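Local coordinates for putative epoxide hydrolase protein (Klebsiella pneumoniae subsp. pneumoniae, PDB 5BOV) that is probably a hydrolase of the alpha/beta hydrolase fold, perhaps acting on epoxides or on monoacylglycerols, at residues 154-157 with 158-161; 178-181 with 182-186; 74-77 with 78-81; 211-214 with 215-219. All coordinates share one frame; numbering follows the deposited sequence. Where two conformers were deposited one is given.

How the contacts relate
Contacts 1, 2 and 4 lie on helices inserted between strands 127-133 and 247-252, the place of the cap in alpha/beta hydrolases. Contact 3 lies in the loop after strand 59-74. Contact 1 joins the cap contacts: W157 NE1 lies 2.9 Å from Q185 OE1 of contact 2, and Q159 CB packs 3.7 Å from Y217 CD1 of contact 4. Contacts 2 and 4 do not touch; their nearest atoms are about 7 Å apart. Contact 3 meets contact 4, with R81 C 3.4 Å from I212 CD1, but stays about 14 Å from contact 1 at the nearest atoms. Y217 touches the probable nucleophile elbow around D110, and Y158 lies near it.

Contact 1 of 4, residues 154-157 with 158-161; sequences LSWW and YQFY
W157 and Y158 both place CG between the backbone N and the carbonyl carbon, with chi1 of W157 at 71°. The W157 indole folds over the amide N of Y158, while the Y158 ring turns back over the carbonyl carbon of W156. The two side chains cross at about a right angle. The edge of the Y158 ring points at the face of the five-membered ring of W157. This is a T-shaped pair, with centroids 5.6 Å apart and planes at 84°. Y161, one turn on, adds a looser oblique contact, its CG 4.4 Å from W157 CZ3. Q159 has the same first torsion and an extended chain beyond CG. Its amide comes over one face of the W156 indole, nearly parallel to it (12°). NE2 sits toward the rim of that face, and Q159 OE1 is 3.6 Å from W156 CE3. The phenol end of Y158 also reaches this indole: Y158 OH is 3.7 Å from W156 CZ3.

The backbone here changes from helix 150-155 to helix 157-162 within the helical cap of the fold. W156 is the residue that leaves helical geometry. Its carbonyl O still accepts Q159 N at 3.0 Å. W157 O takes Y161 N at 3.1 Å, the first full helical bond of the new helix, and a weak second bond from F160 N. F160 lays its ring beside the same turn, with CE2 4.1 Å from W156 CB. The indole NH of W157 is given to Q185 of helix 175-186. Q159 OE1 has a weak bond from R220, and the Y158 ring meets W40.

Contact 2 of 4, residues 178-181 with 182-186; sequences FAKF and IWHQA
F178, A179, K180 and F181 accept the amides of I182, W183, H184 and Q185 in turn. These are four successive i to i+4 bonds of helix 175-186, the shorter ones being W183 N to A179 O and Q185 N to F181 O, both 2.9 Å.

Apolar packing runs along one side of the helix. I182 lays CG1 3.6 Å from CE1 of the F178 ring, and the two chains cross at a slant. F178 reaches I182 because its CG is anti to the backbone N, chi1 -166°. The pair faces helix 157-162, where both side chains touch Y158.

Flat groups meet each other and the backbone. The Q185 amide, whose OE1 has W157 as its partner, places its carbon CD 3.7 Å from F181 CE2. The ring and amide planes are 33° apart, so the two groups neither stack squarely nor stand upright on each other. On another side of the helix, W183 CD1 comes 3.2 Å from A179 O, while the indole NH of W183 goes to P41 O. One residue on, the H184 ring approaches the next carbonyl in the same way, with H184 CD2 3.5 Å from K180 O.

K180 sends its extended chain to a salt bridge with D194. K180 NZ and H184 NE2 remain 5.5 Å apart. A lysine charge at this distance would probably lower the tendency of H184 to take up a proton, and D194 may partly offset that effect.

Contact 3 of 4, residues 74-77 with 78-81; sequences FLSA and STPR
F74 and R81 lie against each other, sliding past in opposite directions. The guanidinium runs nearly parallel to the ring, 19° apart, and F74 CB lies over one of its faces. Further along, R81 CD makes a CH-pi contact with the ring face, 4.2 Å from the centroid of F74. The bend at chi2 of R81 (55°) turns the chain back across the ring. T79 CG2 adds an apolar contact 3.6 Å from F74 CD2.

R81 NH1 then binds two carbonyls, both near the guanidinium plane: S76 O at 3.0 Å and T79 O at 2.8 Å. The latter bond falls on a carbonyl lone pair. S76 O has a second donor, T79 N, 3.1 Å away and well above the carbonyl plane. That bond closes a type I beta turn from S76 to T79. S78 N donates to S76 OG at 3.2 Å, which makes an ST turn within it.

Waters complete the frame. One joins F74 O to R81 NH2, and another joins S76 N to T79 OG1. In the next shell, D208 takes R81 NE in a salt bridge, and A211 and I212 of helix 209-220 touch the arginine chain.

R81 thus ties the surface loop after strand 59-74 to the approach to helix 209-220. With a carboxylate, two carbonyls and a water around it, its positive charge is probably well stabilised.

Contact 4 of 4, residues 211-214 with 215-219; sequences AITI and SNYRW
R218 N donates to I214 O at 2.8 Å. N216 N bonds to I212 O at the same length. S215 N to A211 O and Y217 N to T213 O complete four successive i to i+4 bonds of helix 209-220.

The closest side-chain meeting is between I214 and R218, which lie side by side and point the same way. I214 CG2 is anti to the backbone N, and from there it lies over one face of the guanidinium, toward its rim. The 3.1 Å from I214 CG2 to R218 NE is unusually short and may be partly a modelling effect. R218 is extended from CG to NE (chi2 178°), which lays it along the isoleucine. Its NE donates to F162 O, which probably limits its rotation.

On another face of the helix, Y217 leans over the preceding turn. Its CD2 comes 3.2 Å from T213 O and 4.1 Å from T213 CG2. The amide of N216 lies against this ring, with ND2 over its centre, 3.2 Å above the plane. Other polar ends have partners beyond the two segments: N216 OD1 accepts from R114, the T213 hydroxyl turns back to H209 O, and S215 OG is bound by E224 and by G83 N.

Y217 OH bonds to W111 NE1, and W40 meets the Y217 ring edge-to-face. A tyrosine reaching from a cap helix toward the probable nucleophile elbow resembles the cap tyrosines of alpha/beta-fold epoxide hydrolases, although a like role for Y217 is not established.

Contact 1 of 4, residues 154-157 with 158-161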
loop_
_atom_site.group_PDB
_atom_site.type_symbol
_atom_site.label_atom_id
_atom_site.label_comp_id
_atom_site.label_asym_id
_atom_site.label_seq_id
_atom_site.Cartn_x
_atom_site.Cartn_y
_atom_site.Cartn_z
ATOM N N LEU A 154 -4.353 -16.303 14.082
ATOM C CA LEU A 154 -5.091 -16.986 13.037
ATOM C C LEU A 154 -5.452 -16.018 11.907
ATOM O O LEU A 154 -5.326 -16.354 10.741
ATOM C CB LEU A 154 -6.362 -17.633 13.597
ATOM C CG LEU A 154 -7.296 -18.286 12.571
ATOM C CD1 LEU A 154 -6.669 -19.368 11.781
ATOM C CD2 LEU A 154 -8.515 -18.804 13.280
ATOM N N SER A 155 -5.899 -14.833 12.297
ATOM C CA SER A 155 -6.160 -13.782 11.288
ATOM C C SER A 155 -4.901 -13.366 10.502
ATOM O O SER A 155 -5.026 -12.879 9.383
ATOM C CB SER A 155 -6.805 -12.547 11.969
ATOM O OG SER A 155 -5.819 -11.644 12.588
ATOM N N TRP A 156 -3.732 -13.520 11.042
ATOM C CA TRP A 156 -2.439 -13.273 10.346
ATOM C C TRP A 156 -1.756 -14.593 9.796
ATOM O O TRP A 156 -0.563 -14.588 9.493
ATOM C CB TRP A 156 -1.430 -12.649 11.293
ATOM C CG TRP A 156 -1.560 -11.238 11.534
ATOM C CD1 TRP A 156 -1.998 -10.617 12.712
ATOM C CD2 TRP A 156 -1.067 -10.227 10.699
ATOM N NE1 TRP A 156 -1.862 -9.248 12.577
ATOM C CE2 TRP A 156 -1.353 -8.986 11.326
ATOM C CE3 TRP A 156 -0.498 -10.237 9.407
ATOM C CZ2 TRP A 156 -1.021 -7.763 10.732
ATOM C CZ3 TRP A 156 -0.168 -9.019 8.806
ATOM C CH2 TRP A 156 -0.425 -7.800 9.482
ATOM N N TRP A 157 -2.526 -15.636 9.641
ATOM C CA TRP A 157 -1.995 -17.016 9.404
ATOM C C TRP A 157 -0.944 -17.058 8.273
ATOM O O TRP A 157 0.053 -17.745 8.364
ATOM C CB TRP A 157 -3.096 -18.015 9.140
ATOM C CG TRP A 157 -3.781 -17.896 7.868
ATOM C CD1 TRP A 157 -4.737 -16.991 7.547
ATOM C CD2 TRP A 157 -3.531 -18.684 6.687
ATOM N NE1 TRP A 157 -5.101 -17.176 6.238
ATOM C CE2 TRP A 157 -4.349 -18.174 5.677
ATOM C CE3 TRP A 157 -2.658 -19.744 6.387
ATOM C CZ2 TRP A 157 -4.399 -18.744 4.392
ATOM C CZ3 TRP A 157 -2.682 -20.285 5.107
ATOM C CH2 TRP A 157 -3.548 -19.764 4.129
ATOM N N TYR A 158 -1.252 -16.323 7.203
ATOM C CA TYR A 158 -0.455 -16.379 6.018
ATOM C C TYR A 158 0.965 -15.883 6.222
ATOM O O TYR A 158 1.860 -16.350 5.557
ATOM C CB TYR A 158 -1.132 -15.612 4.846
ATOM C CG TYR A 158 -1.523 -14.197 5.219
ATOM C CD1 TYR A 158 -2.798 -13.932 5.787
ATOM C CD2 TYR A 158 -0.638 -13.161 5.047
ATOM C CE1 TYR A 158 -3.144 -12.634 6.171
ATOM C CE2 TYR A 158 -0.963 -11.899 5.429
ATOM C CZ TYR A 158 -2.228 -11.656 6.000
ATOM O OH TYR A 158 -2.527 -10.352 6.333
ATOM N N GLN A 159 1.202 -14.966 7.158
ATOM C CA GLN A 159 2.535 -14.460 7.313
ATOM C C GLN A 159 3.413 -15.556 7.877
ATOM O O GLN A 159 4.593 -15.681 7.546
ATOM C CB GLN A 159 2.580 -13.198 8.176
ATOM C CG GLN A 159 2.476 -13.324 9.675
ATOM C CD GLN A 159 2.581 -11.947 10.379
ATOM O OE1 GLN A 159 2.978 -10.939 9.767
ATOM N NE2 GLN A 159 2.198 -11.902 11.593
ATOM N N PHE A 160 2.835 -16.360 8.739
ATOM C CA PHE A 160 3.568 -17.545 9.307
ATOM C C PHE A 160 3.749 -18.654 8.273
ATOM O O PHE A 160 4.880 -19.231 8.179
ATOM C CB PHE A 160 2.934 -18.095 10.557
ATOM C CG PHE A 160 2.599 -17.015 11.557
ATOM C CD1 PHE A 160 3.609 -16.379 12.261
ATOM C CD2 PHE A 160 1.287 -16.674 11.797
ATOM C CE1 PHE A 160 3.326 -15.339 13.136
ATOM C CE2 PHE A 160 0.998 -15.626 12.654
ATOM C CZ PHE A 160 2.012 -14.977 13.335
ATOM N N TYR A 161 2.739 -18.884 7.436
ATOM C CA TYR A 161 2.933 -19.760 6.282
ATOM C C TYR A 161 4.145 -19.338 5.428
ATOM O O TYR A 161 5.047 -20.108 5.093
ATOM C CB TYR A 161 1.678 -19.726 5.441
ATOM C CG TYR A 161 1.623 -20.701 4.281
ATOM C CD1 TYR A 161 1.761 -22.092 4.487
ATOM C CD2 TYR A 161 1.350 -20.307 3.015
ATOM C CE1 TYR A 161 1.648 -22.999 3.438
ATOM C CE2 TYR A 161 1.223 -21.200 1.961
ATOM C CZ TYR A 161 1.344 -22.562 2.156
ATOM O OH TYR A 161 1.231 -23.438 1.091
#

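Contact 2 of 4, residues 178-181 with 182-186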
loop_
_atom_site.group_PDB
_atom_site.type_symbol
_atom_site.label_atom_id
_atom_site.label_comp_id
_atom_site.label_asym_id
_atom_site.label_seq_id
_atom_site.Cartn_x
_atom_site.Cartn_y
_atom_site.Cartn_z
ATOM N N PHE A 178 -4.412 -18.596 -4.074
ATOM C CA PHE A 178 -4.033 -18.173 -2.729
ATOM C C PHE A 178 -4.443 -16.702 -2.528
ATOM O O PHE A 178 -5.154 -16.397 -1.558
ATOM C CB PHE A 178 -2.535 -18.362 -2.481
ATOM C CG PHE A 178 -2.170 -18.254 -1.022
ATOM C CD1 PHE A 178 -2.152 -17.055 -0.357
ATOM C CD2 PHE A 178 -1.849 -19.392 -0.297
ATOM C CE1 PHE A 178 -1.861 -16.970 1.002
ATOM C CE2 PHE A 178 -1.540 -19.296 1.060
ATOM C CZ PHE A 178 -1.585 -18.111 1.732
ATOM N N ALA A 179 -4.137 -15.866 -3.510
ATOM C CA ALA A 179 -4.510 -14.456 -3.377
ATOM C C ALA A 179 -6.025 -14.330 -3.372
ATOM O O ALA A 179 -6.573 -13.489 -2.642
ATOM C CB ALA A 179 -3.895 -13.617 -4.499
ATOM N N LYS A 180 -6.728 -15.103 -4.189
ATOM C CA LYS A 180 -8.176 -14.964 -4.209
ATOM C C LYS A 180 -8.803 -15.360 -2.856
ATOM O O LYS A 180 -9.718 -14.737 -2.386
ATOM C CB LYS A 180 -8.813 -15.819 -5.348
ATOM C CG LYS A 180 -10.276 -15.477 -5.619
ATOM C CD LYS A 180 -10.741 -16.314 -6.833
ATOM C CE LYS A 180 -12.052 -15.790 -7.382
ATOM N NZ LYS A 180 -12.485 -16.520 -8.604
ATOM N N PHE A 181 -8.275 -16.440 -2.248
ATOM C CA PHE A 181 -8.712 -16.823 -0.938
ATOM C C PHE A 181 -8.478 -15.709 0.103
ATOM O O PHE A 181 -9.363 -15.390 0.898
ATOM C CB PHE A 181 -7.976 -18.129 -0.584
ATOM C CG PHE A 181 -8.405 -18.754 0.707
ATOM C CD1 PHE A 181 -9.535 -19.535 0.780
ATOM C CD2 PHE A 181 -7.680 -18.567 1.821
ATOM C CE1 PHE A 181 -9.930 -20.145 1.981
ATOM C CE2 PHE A 181 -8.036 -19.135 3.001
ATOM C CZ PHE A 181 -9.186 -19.880 3.107
ATOM N N ILE A 182 -7.305 -15.084 0.010
ATOM C CA ILE A 182 -7.017 -13.988 0.862
ATOM C C ILE A 182 -8.038 -12.820 0.637
ATOM O O ILE A 182 -8.469 -12.167 1.583
ATOM C CB ILE A 182 -5.579 -13.504 0.683
ATOM C CG1 ILE A 182 -4.572 -14.574 1.219
ATOM C CG2 ILE A 182 -5.360 -12.168 1.358
ATOM C CD1 ILE A 182 -4.656 -14.853 2.720
ATOM N N TRP A 183 -8.362 -12.491 -0.621
ATOM C CA TRP A 183 -9.309 -11.437 -0.845
ATOM C C TRP A 183 -10.636 -11.694 -0.131
ATOM O O TRP A 183 -11.215 -10.819 0.481
ATOM C CB TRP A 183 -9.589 -11.237 -2.361
ATOM C CG TRP A 183 -8.658 -10.466 -3.196
ATOM C CD1 TRP A 183 -7.328 -10.437 -3.110
ATOM C CD2 TRP A 183 -9.000 -9.682 -4.353
ATOM N NE1 TRP A 183 -6.807 -9.647 -4.092
ATOM C CE2 TRP A 183 -7.818 -9.195 -4.883
ATOM C CE3 TRP A 183 -10.197 -9.352 -4.964
ATOM C CZ2 TRP A 183 -7.778 -8.396 -6.021
ATOM C CZ3 TRP A 183 -10.175 -8.508 -6.075
ATOM C CH2 TRP A 183 -9.006 -8.066 -6.589
ATOM N N HIS A 184 -11.097 -12.930 -0.221
ATOM C CA HIS A 184 -12.397 -13.312 0.406
ATOM C C HIS A 184 -12.272 -13.273 1.921
ATOM O O HIS A 184 -13.189 -12.823 2.561
ATOM C CB HIS A 184 -12.802 -14.745 0.002
ATOM C CG HIS A 184 -13.387 -14.871 -1.363
ATOM N ND1 HIS A 184 -14.467 -14.118 -1.792
ATOM C CD2 HIS A 184 -13.071 -15.691 -2.396
ATOM C CE1 HIS A 184 -14.770 -14.448 -3.026
ATOM N NE2 HIS A 184 -13.969 -15.433 -3.408
ATOM N N GLN A 185 -11.136 -13.672 2.482
ATOM C CA GLN A 185 -10.985 -13.568 3.943
ATOM C C GLN A 185 -10.998 -12.116 4.403
ATOM O O GLN A 185 -11.476 -11.778 5.495
ATOM C CB GLN A 185 -9.675 -14.179 4.388
ATOM C CG GLN A 185 -9.628 -15.717 4.363
ATOM C CD GLN A 185 -8.414 -16.199 5.211
ATOM O OE1 GLN A 185 -7.269 -15.752 4.997
ATOM N NE2 GLN A 185 -8.687 -17.024 6.188
ATOM N N ALA A 186 -10.312 -11.281 3.630
ATOM C CA ALA A 186 -10.054 -9.883 4.059
ATOM C C ALA A 186 -11.291 -9.034 3.880
ATOM O O ALA A 186 -11.453 -8.051 4.596
ATOM C CB ALA A 186 -8.878 -9.325 3.276
#

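Contact 3 of 4, residues 74-77 with 78-81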
loop_
_atom_site.group_PDB
_atom_site.type_symbol
_atom_site.label_atom_id
_atom_site.label_comp_id
_atom_site.label_asym_id
_atom_site.label_seq_id
_atom_site.Cartn_x
_atom_site.Cartn_y
_atom_site.Cartn_z
ATOM N N PHE A 74 12.767 -4.630 -11.400
ATOM C CA PHE A 74 14.112 -4.223 -10.961
ATOM C C PHE A 74 14.975 -3.984 -12.215
ATOM O O PHE A 74 14.999 -4.787 -13.132
ATOM C CB PHE A 74 14.730 -5.293 -10.069
ATOM C CG PHE A 74 14.132 -5.314 -8.691
ATOM C CD1 PHE A 74 12.968 -6.011 -8.423
ATOM C CD2 PHE A 74 14.723 -4.603 -7.651
ATOM C CE1 PHE A 74 12.426 -6.017 -7.157
ATOM C CE2 PHE A 74 14.153 -4.596 -6.358
ATOM C CZ PHE A 74 12.991 -5.248 -6.129
ATOM N N LEU A 75 15.790 -2.943 -12.151
ATOM C CA LEU A 75 16.715 -2.624 -13.241
ATOM C C LEU A 75 17.816 -3.653 -13.374
ATOM O O LEU A 75 18.299 -3.909 -14.496
ATOM C CB LEU A 75 17.300 -1.241 -13.012
ATOM C CG LEU A 75 16.271 -0.119 -12.999
ATOM C CD1 LEU A 75 16.876 1.130 -12.424
ATOM C CD2 LEU A 75 15.695 0.151 -14.387
ATOM N N SER A 76 18.236 -4.244 -12.253
ATOM C CA SER A 76 19.393 -5.183 -12.216
ATOM C C SER A 76 18.982 -6.477 -11.576
ATOM O O SER A 76 18.383 -6.483 -10.468
ATOM C CB SER A 76 20.543 -4.522 -11.471
ATOM O OG SER A 76 21.546 -5.481 -11.148
ATOM N N ALA A 77 19.344 -7.576 -12.236
ATOM C CA ALA A 77 19.121 -8.908 -11.708
ATOM C C ALA A 77 19.740 -9.154 -10.345
ATOM O O ALA A 77 19.259 -10.008 -9.618
ATOM C CB ALA A 77 19.621 -9.944 -12.717
ATOM N N SER A 78 20.825 -8.441 -10.024
ATOM C CA SER A 78 21.553 -8.629 -8.772
ATOM C C SER A 78 20.955 -7.867 -7.588
ATOM O O SER A 78 21.326 -8.122 -6.420
ATOM C CB SER A 78 23.029 -8.194 -8.965
ATOM O OG SER A 78 23.649 -8.847 -10.099
ATOM N N THR A 79 20.007 -6.937 -7.827
ATOM C CA THR A 79 19.363 -6.233 -6.715
ATOM C C THR A 79 18.505 -7.202 -5.887
ATOM O O THR A 79 17.711 -7.927 -6.447
ATOM C CB THR A 79 18.531 -5.050 -7.204
ATOM O OG1 THR A 79 19.361 -4.200 -7.975
ATOM C CG2 THR A 79 17.910 -4.261 -6.054
ATOM N N PRO A 80 18.666 -7.197 -4.548
ATOM C CA PRO A 80 17.856 -8.038 -3.737
ATOM C C PRO A 80 16.360 -7.706 -3.913
ATOM O O PRO A 80 15.967 -6.550 -3.960
ATOM C CB PRO A 80 18.304 -7.696 -2.297
ATOM C CG PRO A 80 19.737 -7.311 -2.418
ATOM C CD PRO A 80 19.741 -6.557 -3.769
ATOM N N ARG A 81 15.578 -8.770 -4.029
ATOM C CA ARG A 81 14.093 -8.657 -4.115
ATOM C C ARG A 81 13.560 -8.473 -2.671
ATOM O O ARG A 81 13.067 -9.379 -2.009
ATOM C CB ARG A 81 13.470 -9.834 -4.820
ATOM C CG ARG A 81 13.385 -9.647 -6.333
ATOM C CD ARG A 81 14.719 -9.321 -6.984
ATOM N NE ARG A 81 14.519 -9.319 -8.415
ATOM C CZ ARG A 81 15.330 -8.768 -9.299
ATOM N NH1 ARG A 81 16.432 -8.181 -8.920
ATOM N NH2 ARG A 81 15.046 -8.842 -10.633
HETATM O O HOH W 1 16.209 -7.402 -12.748
HETATM O O HOH W 2 17.988 -2.715 -9.718
HETATM O O HOH W 3 18.584 -11.079 -6.531
#

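Contact 4 of 4, residues 211-214 with 215-219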
loop_
_atom_site.group_PDB
_atom_site.type_symbol
_atom_site.label_atom_id
_atom_site.label_comp_id
_atom_site.label_asym_id
_atom_site.label_seq_id
_atom_site.Cartn_x
_atom_site.Cartn_y
_atom_site.Cartn_z
ATOM N N ALA A 211 8.869 -13.429 -4.435
ATOM C CA ALA A 211 10.022 -13.094 -3.642
ATOM C C ALA A 211 9.717 -11.880 -2.753
ATOM O O ALA A 211 10.090 -11.839 -1.574
ATOM C CB ALA A 211 11.230 -12.831 -4.510
ATOM N N ILE A 212 9.058 -10.860 -3.314
ATOM C CA ILE A 212 8.746 -9.631 -2.559
ATOM C C ILE A 212 7.763 -9.945 -1.438
ATOM O O ILE A 212 7.912 -9.423 -0.296
ATOM C CB ILE A 212 8.213 -8.516 -3.478
ATOM C CG1 ILE A 212 9.302 -8.076 -4.444
ATOM C CG2 ILE A 212 7.709 -7.316 -2.672
ATOM C CD1 ILE A 212 10.539 -7.484 -3.820
ATOM N N THR A 213 6.747 -10.756 -1.731
ATOM C CA THR A 213 5.769 -11.123 -0.739
ATOM C C THR A 213 6.460 -11.833 0.443
ATOM O O THR A 213 6.248 -11.488 1.634
ATOM C CB THR A 213 4.726 -12.040 -1.331
ATOM O OG1 THR A 213 3.985 -11.325 -2.335
ATOM C CG2 THR A 213 3.712 -12.539 -0.287
ATOM N N ILE A 214 7.240 -12.859 0.138
ATOM C CA ILE A 214 7.872 -13.661 1.218
ATOM C C ILE A 214 8.836 -12.782 2.024
ATOM O O ILE A 214 8.890 -12.862 3.272
ATOM C CB ILE A 214 8.608 -14.863 0.600
ATOM C CG1 ILE A 214 7.637 -15.797 -0.092
ATOM C CG2 ILE A 214 9.458 -15.619 1.613
ATOM C CD1 ILE A 214 6.441 -16.241 0.649
ATOM N N SER A 215 9.609 -11.967 1.315
ATOM C CA SER A 215 10.514 -11.040 1.962
ATOM C C SER A 215 9.753 -10.072 2.896
ATOM O O SER A 215 10.183 -9.813 4.032
ATOM C CB SER A 215 11.342 -10.246 0.968
ATOM O OG SER A 215 12.156 -9.261 1.609
ATOM N N ASN A 216 8.689 -9.454 2.397
ATOM C CA ASN A 216 7.876 -8.551 3.223
ATOM C C ASN A 216 7.492 -9.183 4.566
ATOM O O ASN A 216 7.701 -8.555 5.618
ATOM C CB ASN A 216 6.627 -8.086 2.449
ATOM C CG ASN A 216 5.728 -7.213 3.280
ATOM O OD1 ASN A 216 5.834 -5.989 3.262
ATOM N ND2 ASN A 216 4.796 -7.830 4.002
ATOM N N TYR A 217 6.947 -10.411 4.504
ATOM C CA TYR A 217 6.447 -11.076 5.708
ATOM C C TYR A 217 7.573 -11.694 6.590
ATOM O O TYR A 217 7.494 -11.593 7.823
ATOM C CB TYR A 217 5.308 -12.048 5.378
ATOM C CG TYR A 217 4.123 -11.283 4.944
ATOM C CD1 TYR A 217 3.408 -10.472 5.834
ATOM C CD2 TYR A 217 3.755 -11.205 3.610
ATOM C CE1 TYR A 217 2.356 -9.650 5.404
ATOM C CE2 TYR A 217 2.668 -10.440 3.215
ATOM C CZ TYR A 217 1.995 -9.653 4.112
ATOM O OH TYR A 217 0.988 -8.809 3.658
ATOM N N ARG A 218 8.666 -12.131 5.962
ATOM C CA ARG A 218 9.799 -12.569 6.752
ATOM C C ARG A 218 10.445 -11.380 7.451
ATOM O O ARG A 218 10.817 -11.475 8.653
ATOM C CB ARG A 218 10.786 -13.364 5.939
ATOM C CG ARG A 218 10.214 -14.717 5.591
ATOM C CD ARG A 218 11.167 -15.512 4.721
ATOM N NE ARG A 218 10.447 -16.747 4.326
ATOM C CZ ARG A 218 10.970 -17.709 3.604
ATOM N NH1 ARG A 218 12.236 -17.591 3.177
ATOM N NH2 ARG A 218 10.217 -18.769 3.252
ATOM N N TRP A 219 10.590 -10.242 6.772
ATOM C CA TRP A 219 11.151 -9.090 7.454
ATOM C C TRP A 219 10.302 -8.677 8.648
ATOM O O TRP A 219 10.812 -8.413 9.710
ATOM C CB TRP A 219 11.346 -7.876 6.494
ATOM C CG TRP A 219 12.097 -6.710 7.144
ATOM C CD1 TRP A 219 13.417 -6.431 7.017
ATOM C CD2 TRP A 219 11.556 -5.682 7.966
ATOM N NE1 TRP A 219 13.747 -5.342 7.743
ATOM C CE2 TRP A 219 12.613 -4.847 8.329
ATOM C CE3 TRP A 219 10.299 -5.420 8.472
ATOM C CZ2 TRP A 219 12.445 -3.746 9.102
ATOM C CZ3 TRP A 219 10.121 -4.318 9.233
ATOM C CH2 TRP A 219 11.179 -3.487 9.558
#